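Local coordinates for uncharacterized protein A6V7T0 (Pseudomonas aeruginosa, PDB 3K12), which is of unknown function but belongs to the YjgF-like family of small alpha/beta proteins that assemble as trimers, at residues 43-46 / 47-50; 78-81 / 82-86. All blocks are in the same frame, centred on the assembly; numbering follows the deposited sequence.

Contact 1 of 2, residues 43-46 / 47-50; sequences LENI and DRLL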
ATOM      1  N   LEU D  43      14.026  -5.721   8.185  1.00 12.07           N
ATOM      2  CA  LEU D  43      14.190  -4.428   8.788  1.00 13.53           C
ATOM      3  C   LEU D  43      15.619  -3.927   8.694  1.00 13.04           C
ATOM      4  O   LEU D  43      15.837  -2.720   8.549  1.00 13.10           O
ATOM      5  CB  LEU D  43      13.700  -4.419  10.243  1.00 13.45           C
ATOM      6  CG  LEU D  43      12.172  -4.613  10.384  1.00 13.76           C
ATOM      7  CD1 LEU D  43      11.845  -4.926  11.861  1.00 16.33           C
ATOM      8  CD2 LEU D  43      11.453  -3.355   9.973  1.00 15.53           C
ATOM      9  N   GLU D  44      16.599  -4.849   8.775  1.00 14.71           N
ATOM     10  CA  GLU D  44      17.975  -4.392   8.592  0.50 15.06           C
ATOM     11  C   GLU D  44      18.242  -3.897   7.171  1.00 14.69           C
ATOM     12  O   GLU D  44      18.923  -2.875   6.998  1.00 15.02           O
ATOM     13  CB  GLU D  44      19.009  -5.444   8.958  0.50 15.95           C
ATOM     14  CG  GLU D  44      20.385  -4.902   8.652  0.50 16.41           C
ATOM     15  CD  GLU D  44      21.494  -5.706   9.230  0.50 20.64           C
ATOM     16  OE1 GLU D  44      22.400  -5.089   9.834  0.50 17.83           O
ATOM     17  OE2 GLU D  44      21.457  -6.939   9.056  0.50 22.95           O
ATOM     18  N   ASN D  45      17.708  -4.586   6.167  1.00 14.15           N
ATOM     19  CA  ASN D  45      17.928  -4.121   4.796  1.00 13.86           C
ATOM     20  C   ASN D  45      17.223  -2.781   4.552  1.00 12.66           C
ATOM     21  O   ASN D  45      17.770  -1.878   3.891  1.00 12.40           O
ATOM     22  CB  ASN D  45      17.453  -5.140   3.762  1.00 14.39           C
ATOM     23  CG  ASN D  45      18.026  -4.843   2.374  1.00 17.75           C
ATOM     24  OD1 ASN D  45      19.262  -4.752   2.216  1.00 21.00           O
ATOM     25  ND2 ASN D  45      17.153  -4.670   1.366  1.00 20.37           N
ATOM     26  N   ILE D  46      16.022  -2.607   5.127  1.00 12.88           N
ATOM     27  CA  ILE D  46      15.378  -1.297   5.098  1.00 13.17           C
ATOM     28  C   ILE D  46      16.243  -0.209   5.721  1.00 12.65           C
ATOM     29  O   ILE D  46      16.371   0.891   5.200  1.00 14.31           O
ATOM     30  CB  ILE D  46      13.951  -1.363   5.718  1.00 13.25           C
ATOM     31  CG1 ILE D  46      13.026  -2.191   4.802  1.00 13.61           C
ATOM     32  CG2 ILE D  46      13.355   0.014   5.930  1.00 14.30           C
ATOM     33  CD1 ILE D  46      11.801  -2.778   5.526  1.00 14.14           C
ATOM     34  N   ASP D  47      16.842  -0.546   6.872  1.00 13.62           N
ATOM     35  CA  ASP D  47      17.711   0.394   7.581  1.00 13.99           C
ATOM     36  C   ASP D  47      18.861   0.847   6.686  1.00 12.35           C
ATOM     37  O   ASP D  47      19.192   2.019   6.632  1.00 12.82           O
ATOM     38  CB  ASP D  47      18.282  -0.262   8.867  1.00 14.12           C
ATOM     39  CG  ASP D  47      18.284   0.688  10.060  1.00 16.40           C
ATOM     40  OD1 ASP D  47      17.264   1.304  10.345  1.00 17.04           O
ATOM     41  OD2 ASP D  47      19.305   0.774  10.780  1.00 17.71           O
ATOM     42  N   ARG D  48      19.482  -0.129   6.031  1.00 12.82           N
ATOM     43  CA  ARG D  48      20.656   0.123   5.165  1.00 13.95           C
ATOM     44  C   ARG D  48      20.241   1.034   4.025  1.00 13.28           C
ATOM     45  O   ARG D  48      20.907   2.020   3.740  1.00 14.38           O
ATOM     46  CB  ARG D  48      21.211  -1.176   4.639  1.00 15.58           C
ATOM     47  CG  ARG D  48      22.343  -1.011   3.638  1.00 17.51           C
ATOM     48  CD  ARG D  48      22.764  -2.341   3.046  1.00 19.85           C
ATOM     49  NE  ARG D  48      21.747  -2.908   2.172  1.00 21.20           N
ATOM     50  CZ  ARG D  48      21.524  -2.502   0.915  1.00 21.52           C
ATOM     51  NH1 ARG D  48      20.581  -3.080   0.199  1.00 24.00           N
ATOM     52  NH2 ARG D  48      22.232  -1.525   0.369  1.00 23.06           N
ATOM     53  N   LEU D  49      19.104   0.700   3.405  1.00 13.21           N
ATOM     54  CA  LEU D  49      18.605   1.493   2.302  1.00 13.03           C
ATOM     55  C   LEU D  49      18.276   2.918   2.722  1.00 13.25           C
ATOM     56  O   LEU D  49      18.727   3.878   2.088  1.00 12.42           O
ATOM     57  CB  LEU D  49      17.374   0.820   1.690  1.00 12.75           C
ATOM     58  CG  LEU D  49      17.618  -0.408   0.824  1.00 13.61           C
ATOM     59  CD1 LEU D  49      16.342  -1.198   0.545  1.00 14.00           C
ATOM     60  CD2 LEU D  49      18.283   0.023  -0.488  1.00 14.55           C
ATOM     61  N   LEU D  50      17.568   3.069   3.853  1.00 12.76           N
ATOM     62  CA  LEU D  50      17.232   4.392   4.359  1.00 13.69           C
ATOM     63  C   LEU D  50      18.483   5.213   4.647  1.00 13.94           C
ATOM     64  O   LEU D  50      18.593   6.350   4.255  1.00 14.29           O
ATOM     65  CB  LEU D  50      16.409   4.285   5.645  1.00 13.67           C
ATOM     66  CG  LEU D  50      14.992   3.801   5.394  1.00 13.87           C
ATOM     67  CD1 LEU D  50      14.306   3.491   6.729  1.00 16.79           C
ATOM     68  CD2 LEU D  50      14.155   4.806   4.512  1.00 16.21           C
TER
HETATM   69  O   HOH W   1      14.835  -0.131   9.699  1.00 17.43           O
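N45 and R48, one helical turn apart, lean along the same flank of the helix, and the guanidinium of R48 grips the amide of N45 side-on. Two of its nitrogens, NE and NH1, share the one oxygen: NH1 to N45 OD1 at 2.9 Å and NE to N45 OD1 at 3.1 Å. OD1 lies at the guanidinium edge, in its plane, while both donors reach it from the same face of the amide, whose plane is turned 42° from the guanidinium. R48 leaves the helix extended and bends at its third torsion (chi3 69°), which folds the head back toward N45. The other end of the amide, N45 ND2, rests 3.7 Å from L49 CD1. On the inner face I46 CG2 meets L50 CD1 at 3.7 Å. Four i to i+4 backbone bonds hold the two turns 43-50, and a water bridges L43 O and D47 OD1. Outside these turns, N45 ND2 bonds to Q26, R48 NH2 pairs with E6 and D47 OD2 forms a salt bridge with R57, so all three polar side chains are braced from elsewhere in the chain. The helix 35-52 thus lies on the sheet: I46, L49 and L50 press on strand 20-26, L43, I46 and L50 on strand 106-113, and L43 also reaches helix 73-83.

Contact 2 of 2, residues 78-81 / 82-86; sequences QVWD and QWFPE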
ATOM      1  N   GLN D  78       6.996  -9.176  17.940  1.00 16.59           N
ATOM      2  CA  GLN D  78       8.089  -9.213  18.925  1.00 18.18           C
ATOM      3  C   GLN D  78       9.277  -8.404  18.408  1.00 17.53           C
ATOM      4  O   GLN D  78       9.797  -7.526  19.106  1.00 17.62           O
ATOM      5  CB  GLN D  78       8.486 -10.667  19.199  1.00 19.57           C
ATOM      6  CG  GLN D  78       9.679 -10.899  20.139  1.00 24.50           C
ATOM      7  CD  GLN D  78      10.207 -12.339  20.017  1.00 29.18           C
ATOM      8  OE1 GLN D  78      11.402 -12.598  20.205  1.00 35.34           O
ATOM      9  NE2 GLN D  78       9.329 -13.265  19.671  1.00 29.50           N
ATOM     10  N   VAL D  79       9.671  -8.666  17.165  1.00 16.22           N
ATOM     11  CA  VAL D  79      10.792  -7.917  16.580  1.00 15.18           C
ATOM     12  C   VAL D  79      10.420  -6.454  16.317  1.00 14.01           C
ATOM     13  O   VAL D  79      11.188  -5.542  16.625  1.00 14.65           O
ATOM     14  CB  VAL D  79      11.302  -8.603  15.285  1.00 14.43           C
ATOM     15  CG1 VAL D  79      12.408  -7.807  14.632  1.00 18.04           C
ATOM     16  CG2 VAL D  79      11.762 -10.017  15.609  1.00 17.94           C
ATOM     17  N   TRP D  80       9.233  -6.236  15.717  1.00 13.79           N
ATOM     18  CA  TRP D  80       8.747  -4.888  15.462  1.00 13.84           C
ATOM     19  C   TRP D  80       8.841  -4.003  16.716  1.00 13.41           C
ATOM     20  O   TRP D  80       9.316  -2.878  16.664  1.00 14.24           O
ATOM     21  CB  TRP D  80       7.294  -4.965  14.943  1.00 13.43           C
ATOM     22  CG  TRP D  80       6.729  -3.641  14.531  1.00 11.33           C
ATOM     23  CD1 TRP D  80       6.096  -2.744  15.324  1.00 12.86           C
ATOM     24  CD2 TRP D  80       6.772  -3.055  13.213  1.00 11.87           C
ATOM     25  NE1 TRP D  80       5.729  -1.625  14.595  1.00 14.12           N
ATOM     26  CE2 TRP D  80       6.131  -1.798  13.296  1.00 12.92           C
ATOM     27  CE3 TRP D  80       7.282  -3.475  11.977  1.00 13.46           C
ATOM     28  CZ2 TRP D  80       5.968  -0.943  12.176  1.00 13.13           C
ATOM     29  CZ3 TRP D  80       7.123  -2.640  10.866  1.00 14.07           C
ATOM     30  CH2 TRP D  80       6.478  -1.382  10.978  1.00 13.47           C
ATOM     31  N   ASP D  81       8.385  -4.559  17.847  1.00 15.25           N
ATOM     32  CA  ASP D  81       8.361  -3.827  19.107  1.00 16.76           C
ATOM     33  C   ASP D  81       9.762  -3.574  19.701  1.00 16.84           C
ATOM     34  O   ASP D  81       9.937  -2.682  20.545  1.00 18.84           O
ATOM     35  CB  ASP D  81       7.479  -4.563  20.128  1.00 18.19           C
ATOM     36  CG  ASP D  81       6.003  -4.548  19.755  1.00 20.69           C
ATOM     37  OD1 ASP D  81       5.586  -3.746  18.890  1.00 21.47           O
ATOM     38  OD2 ASP D  81       5.249  -5.364  20.339  1.00 24.01           O
ATOM     39  N   GLN D  82      10.741  -4.322  19.227  1.00 16.38           N
ATOM     40  CA  GLN D  82      12.136  -4.152  19.669  1.00 15.61           C
ATOM     41  C   GLN D  82      12.960  -3.275  18.774  1.00 15.12           C
ATOM     42  O   GLN D  82      14.103  -3.024  19.062  1.00 15.18           O
ATOM     43  CB  GLN D  82      12.843  -5.524  19.737  1.00 17.13           C
ATOM     44  CG  GLN D  82      12.396  -6.344  20.912  1.00 21.04           C
ATOM     45  CD  GLN D  82      12.833  -7.788  20.856  1.00 22.76           C
ATOM     46  OE1 GLN D  82      13.722  -8.182  20.068  1.00 26.10           O
ATOM     47  NE2 GLN D  82      12.208  -8.598  21.689  1.00 25.37           N
ATOM     48  N   TRP D  83      12.384  -2.809  17.668  1.00 12.24           N
ATOM     49  CA  TRP D  83      13.174  -2.212  16.600  1.00 12.53           C
ATOM     50  C   TRP D  83      13.193  -0.687  16.569  1.00 11.68           C
ATOM     51  O   TRP D  83      14.217  -0.072  16.312  1.00 12.26           O
ATOM     52  CB  TRP D  83      12.647  -2.752  15.249  1.00 12.43           C
ATOM     53  CG  TRP D  83      13.561  -2.402  14.103  1.00 13.44           C
ATOM     54  CD1 TRP D  83      13.405  -1.384  13.222  1.00 13.32           C
ATOM     55  CD2 TRP D  83      14.748  -3.092  13.722  1.00 14.67           C
ATOM     56  NE1 TRP D  83      14.453  -1.372  12.314  1.00 13.58           N
ATOM     57  CE2 TRP D  83      15.296  -2.413  12.604  1.00 13.29           C
ATOM     58  CE3 TRP D  83      15.409  -4.214  14.218  1.00 14.12           C
ATOM     59  CZ2 TRP D  83      16.476  -2.828  11.971  1.00 12.49           C
ATOM     60  CZ3 TRP D  83      16.582  -4.634  13.569  1.00 15.25           C
ATOM     61  CH2 TRP D  83      17.082  -3.949  12.467  1.00 15.81           C
ATOM     62  N   PHE D  84      12.017  -0.080  16.737  1.00 12.39           N
ATOM     63  CA  PHE D  84      11.874   1.353  16.501  1.00 13.04           C
ATOM     64  C   PHE D  84      11.994   2.187  17.762  1.00 13.40           C
ATOM     65  O   PHE D  84      11.600   1.717  18.843  1.00 14.01           O
ATOM     66  CB  PHE D  84      10.509   1.650  15.837  1.00 12.97           C
ATOM     67  CG  PHE D  84      10.375   1.077  14.443  1.00 10.96           C
ATOM     68  CD1 PHE D  84      10.933   1.762  13.350  1.00 12.35           C
ATOM     69  CD2 PHE D  84       9.686  -0.098  14.229  1.00 11.22           C
ATOM     70  CE1 PHE D  84      10.814   1.258  12.074  1.00 11.88           C
ATOM     71  CE2 PHE D  84       9.554  -0.627  12.934  1.00 13.29           C
ATOM     72  CZ  PHE D  84      10.131   0.069  11.839  1.00 12.91           C
ATOM     73  N   PRO D  85      12.562   3.406  17.645  1.00 14.23           N
ATOM     74  CA  PRO D  85      12.602   4.318  18.799  1.00 15.00           C
ATOM     75  C   PRO D  85      11.194   4.576  19.339  1.00 16.06           C
ATOM     76  O   PRO D  85      10.215   4.626  18.572  1.00 15.43           O
ATOM     77  CB  PRO D  85      13.268   5.576  18.257  1.00 15.65           C
ATOM     78  CG  PRO D  85      13.486   5.348  16.784  1.00 17.19           C
ATOM     79  CD  PRO D  85      13.178   3.965  16.430  1.00 14.75           C
ATOM     80  N   GLU D  86      11.065   4.747  20.648  1.00 15.10           N
ATOM     81  CA  GLU D  86       9.756   4.918  21.279  1.00 16.31           C
ATOM     82  C   GLU D  86       9.000   6.073  20.637  1.00 15.98           C
ATOM     83  O   GLU D  86       9.532   7.158  20.501  1.00 16.98           O
ATOM     84  CB  GLU D  86       9.885   5.159  22.806  1.00 17.56           C
ATOM     85  CG  GLU D  86       8.480   5.228  23.460  1.00 20.83           C
ATOM     86  CD  GLU D  86       8.457   5.569  24.939  1.00 26.20           C
ATOM     87  OE1 GLU D  86       9.493   5.973  25.490  1.00 28.76           O
ATOM     88  OE2 GLU D  86       7.359   5.431  25.538  1.00 27.40           O
TER
HETATM   89  O   HOH W   2       9.352  -7.514  21.897  1.00 26.98           O
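Q82 meets Q78 and V79 where helix 73-83, the helix of the beta-alpha-beta unit between strands 60-67 and 91-96, runs out into loop. Q82 N bonds to V79 O at 2.9 Å and only weakly to Q78 O, so the i to i+4 pattern gives way to a tighter i to i+3 turn. The side chain of Q82 follows that of Q78 out from the helix, with the amide planes 60° apart, and Q82 NE2 comes 3.8 Å from Q78 CG. A water donates to Q78 O and weakly accepts from Q82 NE2.

W83 continues the tightened turn: W83 N bonds to W80 O at 3.2 Å. Its indole leaves this contact for a cation-pi contact with R57, which also bonds to W83 O.

With F84 the chain has left the helix, yet its ring swings back beside the backbone N (chi1 -66°) and turns its edge to the face of the W80 indole, an edge-to-face pair with the six-membered ring, centroids 4.7 Å apart and planes at 57°. W80 in turn packs on V63 and I65 of the sheet and makes a cation-pi contact with R92. Beyond P85, E86 forms a salt bridge to R10 of the second subunit. In the aromatic pair, F84 CE2 sits over the centre of the six-membered ring of W80, 3.4 Å above its plane.

Contact 1 lies in the middle and later turns of helix 35-52 and closes before contact 2 opens at the C-terminal end of helix 73-83; strand 60-67 lies between the two helices in the chain. Their centres are about 14 Å apart, but they touch directly: L43 of contact 1 packs against V79, W83 and F84 of contact 2. R57 also joins them, serving D47 in one and W83 in the other. Both helices pack on the mixed six-stranded sheet, contact 1 against strands 20-26 and 106-113, contact 2 against 60-67. Together they form part of the helical layer of the YjgF-like fold, and contact 2 continues to a subunit boundary through E86.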